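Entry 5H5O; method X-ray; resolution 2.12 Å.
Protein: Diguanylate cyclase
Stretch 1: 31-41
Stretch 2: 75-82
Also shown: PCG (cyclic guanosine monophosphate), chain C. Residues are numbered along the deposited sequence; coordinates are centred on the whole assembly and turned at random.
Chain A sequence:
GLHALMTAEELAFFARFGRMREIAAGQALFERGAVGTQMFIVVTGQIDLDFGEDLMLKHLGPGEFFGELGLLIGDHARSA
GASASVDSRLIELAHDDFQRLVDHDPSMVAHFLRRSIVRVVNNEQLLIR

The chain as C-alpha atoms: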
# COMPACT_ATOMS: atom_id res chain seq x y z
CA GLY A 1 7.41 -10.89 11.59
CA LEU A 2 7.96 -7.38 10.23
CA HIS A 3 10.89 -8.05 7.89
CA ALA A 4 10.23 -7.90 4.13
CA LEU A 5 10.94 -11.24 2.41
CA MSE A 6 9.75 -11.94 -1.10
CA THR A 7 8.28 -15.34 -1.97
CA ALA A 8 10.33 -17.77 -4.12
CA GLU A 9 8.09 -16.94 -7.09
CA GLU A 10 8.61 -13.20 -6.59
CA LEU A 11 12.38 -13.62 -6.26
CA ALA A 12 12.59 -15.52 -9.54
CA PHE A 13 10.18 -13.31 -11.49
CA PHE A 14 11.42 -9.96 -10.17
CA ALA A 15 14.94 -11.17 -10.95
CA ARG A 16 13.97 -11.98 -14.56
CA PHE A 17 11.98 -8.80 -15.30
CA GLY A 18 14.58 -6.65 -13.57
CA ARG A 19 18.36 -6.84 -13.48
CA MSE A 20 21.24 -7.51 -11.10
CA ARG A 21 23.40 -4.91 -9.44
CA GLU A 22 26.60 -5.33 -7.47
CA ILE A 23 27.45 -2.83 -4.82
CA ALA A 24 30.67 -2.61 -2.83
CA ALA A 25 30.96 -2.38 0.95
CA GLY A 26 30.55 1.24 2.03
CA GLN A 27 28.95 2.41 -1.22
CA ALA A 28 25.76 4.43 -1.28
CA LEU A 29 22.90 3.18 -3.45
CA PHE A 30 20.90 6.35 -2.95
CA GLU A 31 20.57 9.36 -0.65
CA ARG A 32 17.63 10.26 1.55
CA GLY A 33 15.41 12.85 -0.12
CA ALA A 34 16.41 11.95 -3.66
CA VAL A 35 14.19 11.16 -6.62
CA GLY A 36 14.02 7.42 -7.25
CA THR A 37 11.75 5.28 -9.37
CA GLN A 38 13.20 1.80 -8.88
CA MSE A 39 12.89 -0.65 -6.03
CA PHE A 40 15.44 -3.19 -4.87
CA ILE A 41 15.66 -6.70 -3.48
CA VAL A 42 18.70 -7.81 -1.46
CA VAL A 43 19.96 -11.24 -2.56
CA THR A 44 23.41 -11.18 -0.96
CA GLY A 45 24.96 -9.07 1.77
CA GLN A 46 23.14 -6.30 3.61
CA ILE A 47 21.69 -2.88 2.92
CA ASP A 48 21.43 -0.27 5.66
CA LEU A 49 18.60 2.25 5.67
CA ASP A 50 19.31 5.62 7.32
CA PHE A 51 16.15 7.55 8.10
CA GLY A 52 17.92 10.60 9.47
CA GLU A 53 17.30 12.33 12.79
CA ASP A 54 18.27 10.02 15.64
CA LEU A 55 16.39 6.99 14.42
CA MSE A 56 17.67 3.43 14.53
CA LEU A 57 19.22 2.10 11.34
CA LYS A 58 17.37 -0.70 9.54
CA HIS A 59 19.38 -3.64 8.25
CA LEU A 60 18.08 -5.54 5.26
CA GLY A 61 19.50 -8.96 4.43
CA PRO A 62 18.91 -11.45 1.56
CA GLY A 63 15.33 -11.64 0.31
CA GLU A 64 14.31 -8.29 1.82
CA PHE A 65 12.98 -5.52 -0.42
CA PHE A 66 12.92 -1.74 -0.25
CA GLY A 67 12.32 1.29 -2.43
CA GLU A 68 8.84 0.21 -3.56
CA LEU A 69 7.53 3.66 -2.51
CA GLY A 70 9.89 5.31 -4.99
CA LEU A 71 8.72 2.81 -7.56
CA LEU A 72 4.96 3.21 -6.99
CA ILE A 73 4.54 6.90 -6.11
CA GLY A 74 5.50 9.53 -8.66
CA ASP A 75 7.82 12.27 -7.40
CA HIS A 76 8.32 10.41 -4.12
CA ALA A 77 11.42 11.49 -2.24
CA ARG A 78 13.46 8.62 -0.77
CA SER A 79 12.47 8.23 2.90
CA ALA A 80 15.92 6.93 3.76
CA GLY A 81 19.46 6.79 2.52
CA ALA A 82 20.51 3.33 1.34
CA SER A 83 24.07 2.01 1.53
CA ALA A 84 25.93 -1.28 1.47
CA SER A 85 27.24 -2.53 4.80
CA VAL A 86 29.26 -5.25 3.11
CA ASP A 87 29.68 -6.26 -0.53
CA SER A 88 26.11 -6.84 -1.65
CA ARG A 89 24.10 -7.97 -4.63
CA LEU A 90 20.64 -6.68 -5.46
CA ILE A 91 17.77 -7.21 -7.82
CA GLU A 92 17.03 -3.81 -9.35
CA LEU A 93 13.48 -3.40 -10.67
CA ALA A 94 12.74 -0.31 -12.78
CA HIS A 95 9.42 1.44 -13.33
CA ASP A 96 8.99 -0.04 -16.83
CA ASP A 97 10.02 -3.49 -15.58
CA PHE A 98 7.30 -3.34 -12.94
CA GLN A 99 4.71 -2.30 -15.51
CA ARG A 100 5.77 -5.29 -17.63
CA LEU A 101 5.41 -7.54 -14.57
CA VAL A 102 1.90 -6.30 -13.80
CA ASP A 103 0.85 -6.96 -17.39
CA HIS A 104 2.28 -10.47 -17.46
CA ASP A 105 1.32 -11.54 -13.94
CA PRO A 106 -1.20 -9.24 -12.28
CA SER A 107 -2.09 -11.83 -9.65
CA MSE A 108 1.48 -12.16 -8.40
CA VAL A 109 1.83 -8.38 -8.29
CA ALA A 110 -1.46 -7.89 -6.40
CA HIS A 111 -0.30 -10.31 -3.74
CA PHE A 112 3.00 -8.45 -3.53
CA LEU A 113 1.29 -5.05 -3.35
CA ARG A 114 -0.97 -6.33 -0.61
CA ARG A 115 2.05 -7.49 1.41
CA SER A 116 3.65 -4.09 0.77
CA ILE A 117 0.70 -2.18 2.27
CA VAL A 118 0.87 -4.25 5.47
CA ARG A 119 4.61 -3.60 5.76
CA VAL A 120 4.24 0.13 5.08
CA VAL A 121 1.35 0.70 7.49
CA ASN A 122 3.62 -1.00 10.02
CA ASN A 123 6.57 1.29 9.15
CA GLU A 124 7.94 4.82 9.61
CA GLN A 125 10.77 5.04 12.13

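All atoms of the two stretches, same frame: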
# COMPACT_ATOMS: atom_id res chain seq x y z
N GLU A 31 20.63 8.46 -1.79
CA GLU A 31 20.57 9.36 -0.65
C GLU A 31 19.14 9.66 -0.26
O GLU A 31 18.24 9.71 -1.12
CB GLU A 31 21.27 10.68 -0.98
CG GLU A 31 22.71 10.50 -1.40
CD GLU A 31 23.52 9.72 -0.39
OE1 GLU A 31 23.29 9.90 0.83
OE2 GLU A 31 24.37 8.91 -0.81
N ARG A 32 18.93 9.88 1.03
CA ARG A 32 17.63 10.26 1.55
C ARG A 32 17.19 11.58 0.93
O ARG A 32 17.97 12.53 0.86
CB ARG A 32 17.67 10.39 3.07
CG ARG A 32 16.31 10.70 3.71
CD ARG A 32 16.36 10.61 5.23
NE ARG A 32 17.01 11.78 5.82
CZ ARG A 32 18.27 11.79 6.26
NH1 ARG A 32 18.77 12.91 6.77
NH2 ARG A 32 19.02 10.69 6.19
N GLY A 33 15.95 11.64 0.46
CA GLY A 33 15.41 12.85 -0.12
C GLY A 33 15.51 12.90 -1.63
O GLY A 33 14.96 13.81 -2.26
N ALA A 34 16.20 11.94 -2.22
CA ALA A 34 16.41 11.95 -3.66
C ALA A 34 15.20 11.42 -4.42
O ALA A 34 14.33 10.77 -3.84
CB ALA A 34 17.67 11.17 -4.04
N VAL A 35 15.15 11.74 -5.70
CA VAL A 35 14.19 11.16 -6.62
C VAL A 35 14.60 9.70 -6.78
O VAL A 35 15.78 9.38 -6.67
CB VAL A 35 14.25 11.89 -7.99
CG1 VAL A 35 15.67 11.93 -8.51
CG2 VAL A 35 13.33 11.23 -9.01
N GLY A 36 13.65 8.81 -7.02
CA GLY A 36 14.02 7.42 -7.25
C GLY A 36 12.81 6.63 -7.67
O GLY A 36 11.81 6.61 -6.98
N THR A 37 12.90 5.96 -8.82
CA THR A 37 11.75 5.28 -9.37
C THR A 37 11.96 3.77 -9.47
O THR A 37 11.16 3.07 -10.09
CB THR A 37 11.41 5.83 -10.76
OG1 THR A 37 12.56 5.68 -11.60
CG2 THR A 37 11.05 7.31 -10.66
N GLN A 38 13.02 3.25 -8.87
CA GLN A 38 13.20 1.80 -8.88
C GLN A 38 13.18 1.28 -7.47
O GLN A 38 13.50 2.01 -6.53
CB GLN A 38 14.51 1.41 -9.56
CG GLN A 38 15.69 2.04 -8.93
CD GLN A 38 16.20 3.22 -9.70
OE1 GLN A 38 15.79 4.35 -9.47
NE2 GLN A 38 17.12 2.95 -10.63
N MSE A 39 12.79 0.02 -7.31
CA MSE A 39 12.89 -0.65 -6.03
C MSE A 39 13.99 -1.68 -6.11
O MSE A 39 14.50 -1.98 -7.20
CB MSE A 39 11.59 -1.36 -5.66
CG MSE A 39 11.22 -2.48 -6.60
SE MSE A 39 9.76 -3.52 -5.85
CE MSE A 39 10.72 -4.52 -4.48
N PHE A 40 14.33 -2.25 -4.96
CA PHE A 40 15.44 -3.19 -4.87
C PHE A 40 15.13 -4.40 -4.00
O PHE A 40 14.45 -4.28 -2.99
CB PHE A 40 16.67 -2.48 -4.32
CG PHE A 40 17.15 -1.37 -5.18
CD1 PHE A 40 18.01 -1.62 -6.24
CD2 PHE A 40 16.74 -0.06 -4.95
CE1 PHE A 40 18.45 -0.59 -7.06
CE2 PHE A 40 17.18 0.97 -5.75
CZ PHE A 40 18.03 0.71 -6.81
N ILE A 41 15.67 -5.55 -4.38
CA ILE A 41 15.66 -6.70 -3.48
C ILE A 41 17.09 -7.16 -3.16
O ILE A 41 17.91 -7.40 -4.08
CB ILE A 41 14.84 -7.88 -4.05
CG1 ILE A 41 13.43 -7.42 -4.49
CG2 ILE A 41 14.76 -8.99 -3.04
CD1 ILE A 41 12.81 -8.24 -5.62
N ASP A 75 7.20 11.15 -8.11
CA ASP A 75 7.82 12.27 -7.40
C ASP A 75 7.99 12.05 -5.90
O ASP A 75 8.11 13.00 -5.13
CB ASP A 75 7.07 13.58 -7.66
CG ASP A 75 6.76 13.78 -9.13
OD1 ASP A 75 7.66 14.18 -9.89
OD2 ASP A 75 5.60 13.51 -9.52
N HIS A 76 7.99 10.78 -5.49
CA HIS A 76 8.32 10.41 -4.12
C HIS A 76 9.77 10.78 -3.86
O HIS A 76 10.62 10.64 -4.73
CB HIS A 76 8.17 8.90 -3.94
CG HIS A 76 8.59 8.39 -2.60
ND1 HIS A 76 7.90 8.71 -1.44
CD2 HIS A 76 9.60 7.57 -2.22
CE1 HIS A 76 8.48 8.11 -0.41
NE2 HIS A 76 9.51 7.41 -0.86
N ALA A 77 10.04 11.26 -2.66
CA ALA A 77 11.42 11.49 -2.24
C ALA A 77 11.81 10.37 -1.30
O ALA A 77 11.08 10.06 -0.36
CB ALA A 77 11.56 12.83 -1.56
N ARG A 78 12.96 9.75 -1.56
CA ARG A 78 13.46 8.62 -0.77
C ARG A 78 13.38 8.92 0.73
O ARG A 78 13.96 9.91 1.21
CB ARG A 78 14.90 8.27 -1.16
CG ARG A 78 15.11 7.80 -2.60
CD ARG A 78 14.42 6.48 -2.90
NE ARG A 78 14.94 5.85 -4.11
CZ ARG A 78 14.36 4.80 -4.70
NH1 ARG A 78 13.25 4.28 -4.18
NH2 ARG A 78 14.88 4.28 -5.81
N SER A 79 12.65 8.08 1.45
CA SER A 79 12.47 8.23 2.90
C SER A 79 13.75 7.93 3.69
O SER A 79 13.89 8.32 4.84
CB SER A 79 11.37 7.29 3.38
OG SER A 79 10.24 7.39 2.56
N ALA A 80 14.68 7.22 3.07
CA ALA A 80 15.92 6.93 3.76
C ALA A 80 17.06 6.92 2.78
O ALA A 80 16.85 6.81 1.58
CB ALA A 80 15.83 5.59 4.51
N GLY A 81 18.27 7.07 3.30
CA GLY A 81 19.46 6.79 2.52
C GLY A 81 19.72 5.29 2.55
O GLY A 81 19.49 4.63 3.58
N ALA A 82 20.19 4.75 1.43
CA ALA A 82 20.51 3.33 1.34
C ALA A 82 21.98 3.15 1.01
O ALA A 82 22.50 3.84 0.13
CB ALA A 82 19.62 2.63 0.29
PA PCG C . 11.86 4.52 -0.43
O1A PCG C . 12.02 4.28 -1.90
O2A PCG C . 11.19 5.63 0.32
O5' PCG C . 13.12 4.37 -0.14
C5' PCG C . 13.42 4.25 1.26
C4' PCG C . 12.72 2.97 1.65
O4' PCG C . 12.73 2.50 2.97
C3' PCG C . 11.26 3.01 1.28
O3' PCG C . 11.14 3.30 -0.14
C2' PCG C . 10.83 1.67 1.80
O2' PCG C . 10.90 0.57 0.88
C1' PCG C . 11.82 1.40 2.94
N9 PCG C . 11.49 1.43 4.41
C8 PCG C . 11.87 0.49 5.29
N7 PCG C . 11.42 0.77 6.53
C5 PCG C . 10.74 1.90 6.47
C6 PCG C . 9.99 2.75 7.43
O6 PCG C . 9.93 2.42 8.61
N1 PCG C . 9.39 3.89 6.97
C2 PCG C . 9.45 4.27 5.67
N2 PCG C . 8.84 5.40 5.29
N3 PCG C . 10.13 3.52 4.72
C4 PCG C . 10.77 2.36 5.06
O HOH W 1 16.97 6.87 -5.47
O HOH W 2 11.97 7.95 -4.41
O HOH W 3 10.99 10.09 -7.21
O HOH W 4 17.63 4.81 -6.96

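Arg78 dominates the contact: it is buried, it gives up 144 Å² of the 522 Å² summed over both stretches, and its CA-to-CB bond points toward stretch 1. Its backbone is held at both N and O. Arg78 N donates to Ala34 O at 2.8 Å and 172°, and Gly33 N donates to Arg78 O at 2.7 Å and 151°, so the backbone N and O of Arg78 pair with Ala34 O and Gly33 N, in the peptide units that flank the Gly33-Ala34 peptide. The type II turn from Glu31 to Ala34, closed by Ala34 N to Glu31 O at 3.2 Å, presents these groups. Gly33 has phi/psi of 96/-8, where a CB would be jammed against the preceding carbonyl oxygen.

The Arg78 side chain bends through m and m at chi1 and chi2, then extends at chi3 (t, -163°), laying the guanidinium beside Gly36 and Gln38. Arg78 NH2 donates to Gln38 O at 2.8 Å and 163°; the bond from Arg78 NH1 to the same Gln38 O is weak, at 3.3 Å and 133°. With Gln38 O near the guanidinium plane, both nitrogens can address one carbonyl. Arg78 NH1 also reaches PCG O1A at 2.6 Å, tying the phosphate to this packing. Gly36 CA covers one guanidinium face, 3.6 Å from Arg78 NH2; an ideal CB on Gly36 would lie 2.1 Å from Arg78 NE, a clash, so glycine suits this buried site.

Water 1 accepts from Arg78 NE at 2.6 Å and donates to Val35 O at 3.0 Å. Gln38 points its CB away, but chi1 p and an off-well chi2 of -102° bring OE1 to 3.8 Å from Arg78 NH2; water 4, off to the side, bridges them, accepting from Arg78 NH2 at 3.0 Å and donating a weak bond to Gln38 OE1 at 3.1 Å.

Arg32, t at chi1 and chi2, packs its aliphatic part on backbone: CG is 3.5 Å from Arg78 O and CD 3.4 Å from Ser79 O. His76, with chi1 t, instead sends NE2 to PCG O2A, a 2.7 Å hydrogen bond.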